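Local atomic coordinates of transcriptional regulator (Pseudomonas aeruginosa, PDB entry 3E7Q), a protein that probably binds regulatory DNA through a TetR-type helix-turn-helix and acts as a transcriptional repressor. Residues Gln188-Gln191 with Ile192-Trp196; Leu145-Leu148 with Ala149-Gly153. All coordinates share one frame; numbering follows the deposited sequence.

Contact 1: Gln188-Gln191 with Ile192-Trp196; sequences QGVQ and ICEAW
I192, C193, E194 and A195 each give a backbone N-H to the carbonyl four residues back, from Q188 to Q191, within helix 186-204. The bond from E194 N to V190 O is 2.8 Å long and nearly straight, at 171° about the hydrogen. V190 and E194 stand side by side on one helix face and point the same way. Methyl CG1 of V190 passes 4.0 Å from OE2 of E194. The E194 chain bends at chi2 (-65°), and its CG rests 3.4 Å from V190 O. On another face, CG1 of I192 comes within 3.3 Å of Q188 O. The I192 CG1 branch is turned to the side of the backbone N (chi1 -72°), and this brings it back over the preceding turn. V190 and C193 pack on F96 and F100. The helix belongs to the TetR-type C-terminal region and faces the second subunit. The polar ends find partners outside the helix: the E194 carboxylate takes a salt bridge from R89 and a hydrogen bond with S93, and Q191 NE2 bonds to R207 O of the second subunit. These bonds should hold the partly exposed polar ends in place, E194 against helix 88-99 and Q191 against the second subunit.

Contact 2: Leu145-Leu148 with Ala149-Gly153; sequences LRQL and AEEGG
Q147 and E151 meet one turn apart near the C-terminal end of helix 124-152. Their side chains cross at a slant, with amide and carboxylate planes 76° apart. NE2 of Q147 stays 3.9 Å from OE2 of E151, and a water joins the two. The water accepts from Q147 NE2 at 3.1 Å and donates to E151 OE2 at 2.6 Å. The E151 chain also leans on the backbone, with its CG 3.4 Å from Q147 O. CG of E151 is turned to the side of its own backbone N (chi1 -69°), which sends the extended chain back along the Q147 side. The backbone N of E151 bonds to Q147 O. On another face, CB of A149 lies 3.4 Å from L145 O, the carbonyl that also accepts the A149 N-H.

These are the C-terminal turns of the long helix 124-152, in the BetI-type C-terminal region of a TetR-family regulator. The backbone pattern weakens toward the end: G152 N reaches L148 O at 3.1 Å, but the bond is bent to 126° and is weak.

Further out, the start of helix 88-99 and the residues just before it hold the polar pair. Q147 NE2 also donates to G86 O, and Q147 OE1 accepts from R91. OE2 of E151 accepts from A88 N as well as from the water. Both ends of the Q147 amide are thus used, which should fix its rotation. L148 points away from the following turn and packs on A88, R89 and L92 of that same helix, and on V197 and E201 of helix 186-204. W154 and F157, in the loop that follows, touch A149, and W154 also touches L148.

Overall arrangement
Contacts 1 and 2 are both short runs of one helix in the C-terminal region, and their centres are 19 Å apart. Contact 1 is mostly buried and lies beside the second subunit. Contact 2 is partly exposed, near a helix end, and no other chain of the assembly touches it. Helices 88-99 and 159-179 pack against both. The two runs meet directly where W196 of contact 1 packs on L145 of contact 2, with CZ3 4.1 Å from CD2. Their polar chemistry differs. In contact 1 the glutamate and a glutamine bond outside the run, to helix 88-99 and to the other subunit. At 145-153 a water links glutamine to glutamate, and their strongest protein partners, G86 and A88, lie in the same chain.

Contact 1: Gln188-Gln191 with Ile192-Trp196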
# COMPACT_ATOMS: atom_id res chain seq x y z
N GLN B 188 -10.58 5.04 -15.24
CA GLN B 188 -9.67 3.97 -15.53
C GLN B 188 -9.55 2.91 -14.42
O GLN B 188 -9.39 1.77 -14.72
CB GLN B 188 -8.31 4.54 -15.89
CG GLN B 188 -8.32 5.10 -17.32
CD GLN B 188 -6.98 5.69 -17.71
OE1 GLN B 188 -6.29 6.27 -16.87
NE2 GLN B 188 -6.60 5.56 -18.97
N GLY B 189 -9.62 3.30 -13.16
CA GLY B 189 -9.56 2.37 -12.03
C GLY B 189 -10.76 1.42 -12.04
O GLY B 189 -10.60 0.19 -11.92
N VAL B 190 -11.94 2.00 -12.23
CA VAL B 190 -13.17 1.19 -12.49
C VAL B 190 -12.95 0.25 -13.67
O VAL B 190 -13.14 -0.97 -13.56
CB VAL B 190 -14.44 2.06 -12.71
CG1 VAL B 190 -15.67 1.17 -12.84
CG2 VAL B 190 -14.60 3.07 -11.57
N GLN B 191 -12.49 0.80 -14.78
CA GLN B 191 -12.21 0.01 -15.98
C GLN B 191 -11.28 -1.15 -15.71
O GLN B 191 -11.51 -2.26 -16.19
CB GLN B 191 -11.63 0.93 -17.09
CG GLN B 191 -11.20 0.21 -18.36
CD GLN B 191 -10.45 1.09 -19.36
OE1 GLN B 191 -10.27 2.28 -19.16
NE2 GLN B 191 -10.03 0.49 -20.45
N ILE B 192 -10.20 -0.91 -14.98
CA ILE B 192 -9.27 -1.99 -14.59
C ILE B 192 -9.98 -3.08 -13.76
O ILE B 192 -9.76 -4.31 -13.94
CB ILE B 192 -8.05 -1.40 -13.84
CG1 ILE B 192 -7.14 -0.63 -14.83
CG2 ILE B 192 -7.28 -2.47 -13.06
CD1 ILE B 192 -5.98 0.19 -14.14
N CYS B 193 -10.89 -2.65 -12.90
CA CYS B 193 -11.59 -3.61 -12.03
C CYS B 193 -12.60 -4.41 -12.77
O CYS B 193 -12.68 -5.61 -12.57
CB CYS B 193 -12.22 -2.91 -10.84
SG CYS B 193 -10.98 -2.24 -9.72
N GLU B 194 -13.35 -3.77 -13.65
CA GLU B 194 -14.25 -4.50 -14.53
C GLU B 194 -13.48 -5.47 -15.38
O GLU B 194 -13.99 -6.54 -15.69
CB GLU B 194 -15.02 -3.57 -15.48
CG GLU B 194 -15.89 -2.53 -14.86
CD GLU B 194 -17.06 -3.06 -14.07
OE1 GLU B 194 -17.33 -4.28 -14.02
OE2 GLU B 194 -17.77 -2.22 -13.47
N ALA B 195 -12.29 -5.07 -15.84
CA ALA B 195 -11.48 -5.93 -16.71
C ALA B 195 -11.03 -7.20 -16.00
O ALA B 195 -10.89 -8.29 -16.61
CB ALA B 195 -10.31 -5.18 -17.30
N TRP B 196 -10.76 -7.07 -14.70
CA TRP B 196 -10.45 -8.21 -13.87
C TRP B 196 -11.60 -9.23 -13.76
O TRP B 196 -11.40 -10.44 -13.83
CB TRP B 196 -10.15 -7.69 -12.45
CG TRP B 196 -9.75 -8.73 -11.51
CD1 TRP B 196 -8.49 -9.12 -11.28
CD2 TRP B 196 -10.59 -9.52 -10.62
NE1 TRP B 196 -8.47 -10.09 -10.31
CE2 TRP B 196 -9.73 -10.38 -9.91
CE3 TRP B 196 -11.96 -9.59 -10.37
CZ2 TRP B 196 -10.19 -11.31 -8.97
CZ3 TRP B 196 -12.41 -10.52 -9.43
CH2 TRP B 196 -11.52 -11.36 -8.73

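Contact 2: Leu145-Leu148 with Ala149-Gly153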
# COMPACT_ATOMS: atom_id res chain seq x y z
N LEU B 145 -18.75 -12.51 -5.14
CA LEU B 145 -18.02 -13.39 -6.03
C LEU B 145 -18.64 -14.78 -6.06
O LEU B 145 -18.61 -15.43 -7.10
CB LEU B 145 -16.57 -13.45 -5.66
CG LEU B 145 -15.83 -12.14 -5.93
CD1 LEU B 145 -14.47 -12.21 -5.30
CD2 LEU B 145 -15.77 -11.92 -7.44
N ARG B 146 -19.25 -15.18 -4.94
CA ARG B 146 -20.05 -16.39 -4.89
C ARG B 146 -21.32 -16.32 -5.65
O ARG B 146 -21.69 -17.29 -6.28
CB ARG B 146 -20.41 -16.74 -3.48
CG ARG B 146 -19.22 -17.27 -2.78
CD ARG B 146 -19.57 -17.95 -1.52
NE ARG B 146 -18.36 -18.56 -1.06
CZ ARG B 146 -18.02 -18.67 0.20
NH1 ARG B 146 -18.84 -18.21 1.14
NH2 ARG B 146 -16.84 -19.21 0.50
N GLN B 147 -22.02 -15.20 -5.54
CA GLN B 147 -23.18 -14.92 -6.41
C GLN B 147 -22.77 -15.01 -7.88
O GLN B 147 -23.38 -15.72 -8.64
CB GLN B 147 -23.72 -13.52 -6.09
CG GLN B 147 -25.13 -13.34 -6.43
CD GLN B 147 -25.61 -11.90 -6.36
OE1 GLN B 147 -24.92 -11.01 -5.90
NE2 GLN B 147 -26.80 -11.69 -6.82
N LEU B 148 -21.69 -14.33 -8.23
CA LEU B 148 -21.10 -14.42 -9.57
C LEU B 148 -20.85 -15.83 -10.05
O LEU B 148 -21.21 -16.17 -11.19
CB LEU B 148 -19.82 -13.62 -9.70
CG LEU B 148 -19.29 -13.28 -11.11
CD1 LEU B 148 -20.28 -12.40 -11.90
CD2 LEU B 148 -17.96 -12.53 -10.97
N ALA B 149 -20.22 -16.62 -9.20
CA ALA B 149 -19.92 -18.01 -9.47
C ALA B 149 -21.18 -18.87 -9.69
O ALA B 149 -21.22 -19.71 -10.61
CB ALA B 149 -19.07 -18.58 -8.31
N GLU B 150 -22.19 -18.66 -8.85
CA GLU B 150 -23.50 -19.31 -8.99
C GLU B 150 -24.21 -18.92 -10.33
O GLU B 150 -24.64 -19.78 -11.08
CB GLU B 150 -24.40 -19.01 -7.78
CG GLU B 150 -25.92 -19.46 -8.00
CD GLU B 150 -26.18 -21.00 -7.94
OE1 GLU B 150 -25.30 -21.74 -7.42
OE2 GLU B 150 -27.27 -21.46 -8.40
N GLU B 151 -24.25 -17.63 -10.65
CA GLU B 151 -24.72 -17.15 -11.97
C GLU B 151 -24.00 -17.86 -13.14
O GLU B 151 -24.59 -18.16 -14.19
CB GLU B 151 -24.54 -15.63 -12.06
CG GLU B 151 -25.46 -14.81 -11.15
CD GLU B 151 -25.21 -13.29 -11.27
OE1 GLU B 151 -24.50 -12.82 -12.20
OE2 GLU B 151 -25.76 -12.56 -10.45
N GLY B 152 -22.73 -18.21 -12.88
CA GLY B 152 -21.79 -18.80 -13.86
C GLY B 152 -21.72 -20.22 -14.39
O GLY B 152 -21.11 -20.41 -15.42
N GLY B 153 -22.22 -21.28 -13.79
CA GLY B 153 -22.20 -21.64 -12.46
C GLY B 153 -20.88 -22.43 -12.42
O GLY B 153 -20.77 -23.52 -12.97
O HOH W 1 -27.70 -13.56 -9.06